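Local coordinates for protein putative dehydrogenase (Pseudomonas fluorescens, PDB 6UUG) that acts as the flavin-dependent oxygenase component of a two-component methanesulfinate monooxygenase used in bacterial sulfur assimilation, at residues 334-339 with 409-414; 251-256 with 345-350; 41-46 with 58-63. All blocks are in the same frame, centred on the assembly; numbering follows the deposited sequence.

Contact 3 comes first along the chain, pairing helices 32-53 and 58-67 in the acyl-CoA dehydrogenase-like N-terminal region. Contacts 1 and 2 interleave later, in the order 251-256, 334-339, 345-350, 409-414, and share helix 333-360. Their centres are about 13 Å apart, and they touch where Tyr414 O packs against Gln253 NE2. Contact 3 lies about 36 Å from contact 1 and 25 Å from contact 2, centre to centre, with no touch to either. Helix 333-360 thus meets helix 247-277 in contact 2 and the C-terminal tail in contact 1, while contact 3 joins two helices near the N-terminus. Contacts 1 and 2 also border other subunits of the tetramer.

Contact 1 of 3, residues 334-339 with 409-414; sequences EERGHL and PVPTFY
Arg336 of helix 333-360 lays its guanidinium across the ring of Pro411 in the C-terminal tail. From CB the chain sets out with CG anti to the backbone N (chi1 -169°), then bends about the CB-CG bond (chi2 -91°). CB, CG and CD make no close contact with 409-414, as the side chain passes Pro249 and Leu250 of helix 247-277, and NE is hydrogen-bonded beyond the two segments. At the tip, Arg336 CZ comes 3.8 Å from Pro411 CB, which sits over one guanidinium face, displaced toward its rim. Arg336 NH1 lies 3.7 Å from Pro411 CG, and Arg336 NH2 3.8 Å from Pro411 CB.

Arg336 NH1 is 4.4 Å from Pro409 O, too far for a direct bond, and a water bridges the two: it accepts from Arg336 NH1 at 2.8 Å and donates to Pro409 O at 2.8 Å. NH2 pairs with the terminal carboxylate of Ser415 and donates to Cys246 O. The Ser415 carboxylate probably offsets the charge of this buried arginine, with one carbonyl bound directly and another through water.

At the neighbouring residue, Gly337, the ring of Pro409 meets helix backbone, Pro409 CD lying 3.9 Å from Gly337 O, and also packs on Ala340 and Thr341. The arrangement is that of a C-terminal tail folded back onto the helical C-terminal domain of an acyl-CoA dehydrogenase-type fold, with its end carboxylate held by an arginine.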
# COMPACT_ATOMS: atom_id res chain seq x y z
N GLU A 334 9.07 18.25 28.86
CA GLU A 334 8.05 17.26 28.56
C GLU A 334 7.04 17.80 27.55
O GLU A 334 6.70 17.11 26.58
CB GLU A 334 7.33 16.83 29.84
CG GLU A 334 6.30 15.75 29.60
CD GLU A 334 5.59 15.31 30.87
OE1 GLU A 334 5.22 16.18 31.68
OE2 GLU A 334 5.41 14.08 31.05
N GLU A 335 6.57 19.03 27.75
CA GLU A 335 5.60 19.60 26.82
C GLU A 335 6.23 19.81 25.45
O GLU A 335 5.57 19.58 24.42
CB GLU A 335 5.04 20.92 27.37
CG GLU A 335 3.96 21.50 26.46
CD GLU A 335 3.25 22.70 27.04
OE1 GLU A 335 3.31 22.90 28.28
OE2 GLU A 335 2.62 23.44 26.26
N ARG A 336 7.49 20.25 25.41
CA ARG A 336 8.20 20.36 24.13
C ARG A 336 8.24 19.01 23.42
O ARG A 336 8.01 18.93 22.20
CB ARG A 336 9.62 20.89 24.35
CG ARG A 336 10.36 21.29 23.08
CD ARG A 336 11.16 20.13 22.48
NE ARG A 336 11.93 20.62 21.35
CZ ARG A 336 12.50 19.86 20.43
NH1 ARG A 336 12.41 18.53 20.50
NH2 ARG A 336 13.16 20.44 19.43
N GLY A 337 8.56 17.94 24.15
CA GLY A 337 8.67 16.63 23.52
C GLY A 337 7.35 16.13 22.96
O GLY A 337 7.32 15.55 21.86
N HIS A 338 6.26 16.31 23.70
CA HIS A 338 4.95 15.91 23.19
C HIS A 338 4.57 16.71 21.94
O HIS A 338 3.98 16.16 21.01
CB HIS A 338 3.89 16.06 24.28
CG HIS A 338 3.96 14.98 25.32
ND1 HIS A 338 4.88 15.01 26.35
CD2 HIS A 338 3.27 13.83 25.46
CE1 HIS A 338 4.73 13.92 27.09
NE2 HIS A 338 3.76 13.19 26.57
N LEU A 339 4.91 18.00 21.91
CA LEU A 339 4.71 18.78 20.69
C LEU A 339 5.54 18.21 19.54
O LEU A 339 5.04 18.06 18.42
CB LEU A 339 5.09 20.25 20.93
CG LEU A 339 5.05 21.17 19.70
CD1 LEU A 339 3.66 21.21 19.06
CD2 LEU A 339 5.52 22.59 20.06
N PRO A 409 11.70 12.65 21.86
CA PRO A 409 12.73 12.92 20.86
C PRO A 409 13.80 13.84 21.42
O PRO A 409 13.54 14.67 22.29
CB PRO A 409 11.95 13.60 19.72
CG PRO A 409 10.67 14.05 20.33
CD PRO A 409 10.37 13.14 21.46
N VAL A 410 15.02 13.67 20.92
CA VAL A 410 16.16 14.47 21.37
C VAL A 410 16.21 15.74 20.53
O VAL A 410 16.26 15.65 19.29
CB VAL A 410 17.48 13.69 21.24
CG1 VAL A 410 18.64 14.57 21.72
CG2 VAL A 410 17.40 12.40 22.05
N PRO A 411 16.20 16.93 21.14
CA PRO A 411 16.21 18.18 20.36
C PRO A 411 17.45 18.31 19.49
O PRO A 411 18.59 18.21 19.97
CB PRO A 411 16.15 19.26 21.44
CG PRO A 411 15.51 18.61 22.59
CD PRO A 411 15.97 17.17 22.57
N THR A 412 17.23 18.52 18.19
CA THR A 412 18.30 18.82 17.24
C THR A 412 17.78 19.92 16.31
O THR A 412 16.69 20.46 16.50
CB THR A 412 18.71 17.58 16.43
OG1 THR A 412 17.64 17.21 15.56
CG2 THR A 412 19.05 16.41 17.34
N PHE A 413 18.55 20.24 15.27
CA PHE A 413 18.07 21.20 14.28
C PHE A 413 17.02 20.59 13.36
O PHE A 413 16.40 21.33 12.57
CB PHE A 413 19.24 21.77 13.48
CG PHE A 413 19.98 22.89 14.19
CD1 PHE A 413 21.00 22.61 15.10
CD2 PHE A 413 19.66 24.23 13.95
CE1 PHE A 413 21.67 23.64 15.76
CE2 PHE A 413 20.33 25.26 14.61
CZ PHE A 413 21.34 24.96 15.51
N TYR A 414 16.78 19.28 13.43
CA TYR A 414 15.75 18.62 12.65
C TYR A 414 14.69 17.92 13.50
O TYR A 414 13.81 17.26 12.93
CB TYR A 414 16.36 17.58 11.69
CG TYR A 414 17.18 18.16 10.54
CD1 TYR A 414 18.55 18.37 10.67
CD2 TYR A 414 16.58 18.48 9.33
CE1 TYR A 414 19.30 18.89 9.62
CE2 TYR A 414 17.32 19.00 8.27
CZ TYR A 414 18.67 19.20 8.43
OH TYR A 414 19.41 19.72 7.38
O HOH W 1 11.85 16.84 22.71

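Contact 2 of 3, residues 251-256 with 345-350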
# COMPACT_ATOMS: atom_id res chain seq x y z
N ILE A 251 9.12 24.69 14.98
CA ILE A 251 8.48 25.65 14.09
C ILE A 251 8.89 25.39 12.64
O ILE A 251 8.06 25.41 11.73
CB ILE A 251 8.81 27.09 14.53
CG1 ILE A 251 8.13 27.38 15.88
CG2 ILE A 251 8.38 28.11 13.47
CD1 ILE A 251 8.73 28.61 16.60
N ALA A 252 10.18 25.13 12.41
CA ALA A 252 10.62 24.80 11.05
C ALA A 252 9.92 23.55 10.52
O ALA A 252 9.40 23.56 9.40
CB ALA A 252 12.14 24.61 11.03
N GLN A 253 9.88 22.47 11.32
CA GLN A 253 9.23 21.24 10.89
C GLN A 253 7.74 21.45 10.62
O GLN A 253 7.21 20.93 9.63
CB GLN A 253 9.41 20.16 11.96
CG GLN A 253 10.85 19.69 12.10
CD GLN A 253 11.28 18.80 10.94
OE1 GLN A 253 10.57 17.86 10.59
NE2 GLN A 253 12.43 19.11 10.33
N LEU A 254 7.05 22.18 11.50
CA LEU A 254 5.63 22.41 11.28
C LEU A 254 5.37 23.38 10.12
O LEU A 254 4.30 23.32 9.50
CB LEU A 254 4.97 22.90 12.59
CG LEU A 254 3.44 22.91 12.62
CD1 LEU A 254 2.88 21.56 12.22
CD2 LEU A 254 2.92 23.30 14.01
N THR A 255 6.33 24.25 9.80
CA THR A 255 6.19 25.10 8.62
C THR A 255 6.20 24.26 7.35
O THR A 255 5.32 24.40 6.49
CB THR A 255 7.31 26.15 8.59
OG1 THR A 255 7.17 27.03 9.72
CG2 THR A 255 7.28 26.97 7.30
N PHE A 256 7.18 23.35 7.23
CA PHE A 256 7.19 22.40 6.12
C PHE A 256 5.90 21.60 6.08
O PHE A 256 5.34 21.38 5.01
CB PHE A 256 8.37 21.43 6.24
CG PHE A 256 9.67 21.99 5.77
CD1 PHE A 256 9.80 22.45 4.47
CD2 PHE A 256 10.78 22.00 6.60
CE1 PHE A 256 11.01 22.96 4.02
CE2 PHE A 256 11.99 22.50 6.16
CZ PHE A 256 12.10 22.98 4.86
N THR A 345 4.39 13.32 13.72
CA THR A 345 3.27 12.48 13.29
C THR A 345 2.53 13.12 12.13
O THR A 345 2.24 12.47 11.12
CB THR A 345 2.33 12.26 14.48
OG1 THR A 345 3.02 11.53 15.51
CG2 THR A 345 1.10 11.48 14.07
N ALA A 346 2.23 14.42 12.26
CA ALA A 346 1.57 15.16 11.17
C ALA A 346 2.44 15.22 9.92
O ALA A 346 1.93 15.10 8.80
CB ALA A 346 1.21 16.57 11.64
N LYS A 347 3.75 15.42 10.09
CA LYS A 347 4.64 15.52 8.94
C LYS A 347 4.71 14.21 8.16
O LYS A 347 4.71 14.22 6.92
CB LYS A 347 6.04 15.96 9.39
CG LYS A 347 6.91 16.42 8.20
CD LYS A 347 8.21 17.09 8.63
CE LYS A 347 9.10 17.34 7.40
NZ LYS A 347 10.47 16.81 7.61
N VAL A 348 4.80 13.07 8.87
CA VAL A 348 4.83 11.79 8.16
C VAL A 348 3.55 11.60 7.34
O VAL A 348 3.59 11.25 6.16
CB VAL A 348 5.04 10.63 9.15
CG1 VAL A 348 4.87 9.29 8.44
CG2 VAL A 348 6.46 10.73 9.72
N ALA A 349 2.39 11.89 7.95
CA ALA A 349 1.13 11.73 7.23
C ALA A 349 1.05 12.69 6.05
O ALA A 349 0.68 12.29 4.94
CB ALA A 349 -0.06 11.96 8.17
N ALA A 350 1.39 13.96 6.27
CA ALA A 350 1.32 14.93 5.17
C ALA A 350 2.27 14.54 4.05
O ALA A 350 1.93 14.70 2.87
CB ALA A 350 1.64 16.33 5.66
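Lys347 reaches from helix 333-360 across the amide of Gln253 on helix 247-277, overlapping it with its last three side-chain atoms. Lys347 CD and NZ each lie 3.2 Å from Gln253 OE1, and Lys347 CE is 3.6 Å from that same oxygen, which evidently rests against the flank of the lysine tail. The lysine chain is extended as far as CE and departs from straight at its last bond (chi4 -128°), with NZ still within bonding distance of the amide oxygen while it also pairs with Asp390. NZ donates to OE1 at a C=O...N angle of 123°, tilted 25° from the carbonyl plane. The glutamine is folded at its second torsion, and the two side chains pass at a slant.

The stronger partner of NZ is Asp390, with which it forms a salt bridge and whose carboxylate probably balances the buried ammonium; the amide oxygen serves as a second acceptor. On the aliphatic side, Lys347 CE is 4.3 Å from Phe256 CB, and the lysine also packs on Thr257 and Phe260. Here a lysine-glutamine hydrogen bond joins two long helices of the all-helical C-terminal domain typical of the acyl-CoA dehydrogenase fold.

Contact 3 of 3, residues 41-46 with 58-63; sequences AEFALT and KAERDA
The Phe43 ring and the Glu60 carboxylate are the flat groups here, with their planes 66° apart, so they do not stack. Ala63 CB stands at the edge of the ring, near its plane, 4.2 Å from Phe43 CE1. Glu60 CG approaches the ring obliquely, 3.6 Å from Phe43 CD1, and Glu60 CB is 3.7 Å from Phe43 CE1. At the far end of the ring, Phe43 CZ comes within 3.9 Å of the backbone Glu60 O. Ile102 of helix 100-119 packs on both residues, so that helix lies against the pair.

Because Glu60 bends at its second torsion (chi2 67°), only its aliphatic part lies along the ring, and its carboxylate turns off toward Thr46. There Glu60 OE2 is 3.7 Å from Thr46 OG1, beyond a direct bond. A water stands 3.3 Å from Thr46 OG1 and near Glu60 OE2, but it sits too close to the carboxylate for its bridging role to be more than doubtful. The firmer partner of Thr46 OG1 is Arg50 NE, which makes just a long, weak ion pair with Glu60.

The two helix segments run antiparallel, at 179°, with axes 11.3 Å apart, as in a helical hairpin whose arms are spaced by a phenylalanine. With an alanine in place of Phe43, the methylenes of Glu60 and the Ala63 methyl would probably lose their aromatic neighbour, and a gap would open between the arms.

The chemistry implies division of labour within one glutamate: dispersion contacts along its carbons join the helices, while its charge, on the side of Thr46 and Arg50, probably adds no more than a weak attraction to Arg50.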
# COMPACT_ATOMS: atom_id res chain seq x y z
N ALA A 41 -5.04 34.22 -5.00
CA ALA A 41 -5.75 34.27 -6.27
C ALA A 41 -4.92 34.97 -7.35
O ALA A 41 -4.87 34.52 -8.50
CB ALA A 41 -7.10 34.97 -6.08
N GLU A 42 -4.27 36.08 -6.99
CA GLU A 42 -3.41 36.77 -7.94
C GLU A 42 -2.19 35.92 -8.29
O GLU A 42 -1.80 35.84 -9.46
CB GLU A 42 -2.98 38.13 -7.38
CG GLU A 42 -4.12 39.10 -7.15
N PHE A 43 -1.58 35.28 -7.29
CA PHE A 43 -0.44 34.41 -7.56
C PHE A 43 -0.83 33.28 -8.51
O PHE A 43 -0.06 32.91 -9.40
CB PHE A 43 0.11 33.82 -6.26
CG PHE A 43 0.73 34.84 -5.33
CD1 PHE A 43 1.11 36.09 -5.78
CD2 PHE A 43 0.94 34.52 -4.00
CE1 PHE A 43 1.67 37.01 -4.93
CE2 PHE A 43 1.51 35.44 -3.13
CZ PHE A 43 1.87 36.68 -3.60
N ALA A 44 -2.04 32.73 -8.35
CA ALA A 44 -2.45 31.58 -9.15
C ALA A 44 -2.47 31.91 -10.64
O ALA A 44 -2.31 31.01 -11.47
CB ALA A 44 -3.83 31.09 -8.72
N LEU A 45 -2.66 33.18 -10.99
CA LEU A 45 -2.76 33.56 -12.40
C LEU A 45 -1.45 33.33 -13.15
O LEU A 45 -1.48 33.04 -14.35
CB LEU A 45 -3.20 35.01 -12.51
CG LEU A 45 -4.59 35.32 -11.96
CD1 LEU A 45 -4.88 36.80 -12.11
CD2 LEU A 45 -5.64 34.50 -12.67
N THR A 46 -0.31 33.47 -12.48
CA THR A 46 1.00 33.31 -13.10
C THR A 46 1.78 32.11 -12.57
O THR A 46 2.94 31.94 -12.95
CB THR A 46 1.84 34.58 -12.90
OG1 THR A 46 2.06 34.78 -11.50
CG2 THR A 46 1.12 35.79 -13.47
N LYS A 58 10.11 38.32 -8.02
CA LYS A 58 10.24 39.65 -7.43
C LYS A 58 8.90 40.35 -7.30
O LYS A 58 8.61 40.96 -6.26
CB LYS A 58 11.22 40.48 -8.27
CG LYS A 58 11.30 41.95 -7.88
CD LYS A 58 11.78 42.14 -6.45
CE LYS A 58 12.02 43.62 -6.15
NZ LYS A 58 12.22 43.90 -4.69
N ALA A 59 8.05 40.28 -8.34
CA ALA A 59 6.74 40.92 -8.27
C ALA A 59 5.90 40.35 -7.14
O ALA A 59 5.19 41.09 -6.44
CB ALA A 59 6.02 40.77 -9.61
N GLU A 60 5.96 39.03 -6.94
CA GLU A 60 5.19 38.40 -5.87
C GLU A 60 5.76 38.74 -4.50
O GLU A 60 5.01 38.94 -3.54
CB GLU A 60 5.14 36.89 -6.08
CG GLU A 60 4.34 36.44 -7.30
CD GLU A 60 4.95 36.85 -8.64
OE1 GLU A 60 6.20 36.90 -8.75
OE2 GLU A 60 4.18 37.15 -9.58
N ARG A 61 7.09 38.81 -4.39
CA ARG A 61 7.70 39.19 -3.12
C ARG A 61 7.37 40.63 -2.76
O ARG A 61 7.11 40.94 -1.59
CB ARG A 61 9.22 38.98 -3.18
CG ARG A 61 9.63 37.50 -3.34
CD ARG A 61 11.13 37.34 -3.60
NE ARG A 61 11.91 37.85 -2.48
CZ ARG A 61 12.28 37.13 -1.43
NH1 ARG A 61 11.97 35.84 -1.35
NH2 ARG A 61 12.98 37.70 -0.45
N ASP A 62 7.34 41.53 -3.75
CA ASP A 62 6.92 42.90 -3.47
C ASP A 62 5.45 42.97 -3.06
O ASP A 62 5.08 43.77 -2.20
CB ASP A 62 7.17 43.80 -4.69
CG ASP A 62 8.65 44.13 -4.89
OD1 ASP A 62 9.45 43.97 -3.94
OD2 ASP A 62 9.00 44.56 -6.01
N ALA A 63 4.61 42.13 -3.66
CA ALA A 63 3.21 42.06 -3.25
C ALA A 63 3.08 41.63 -1.79
O ALA A 63 2.19 42.11 -1.08
CB ALA A 63 2.44 41.11 -4.17
O HOH W 2 1.78 37.30 -9.44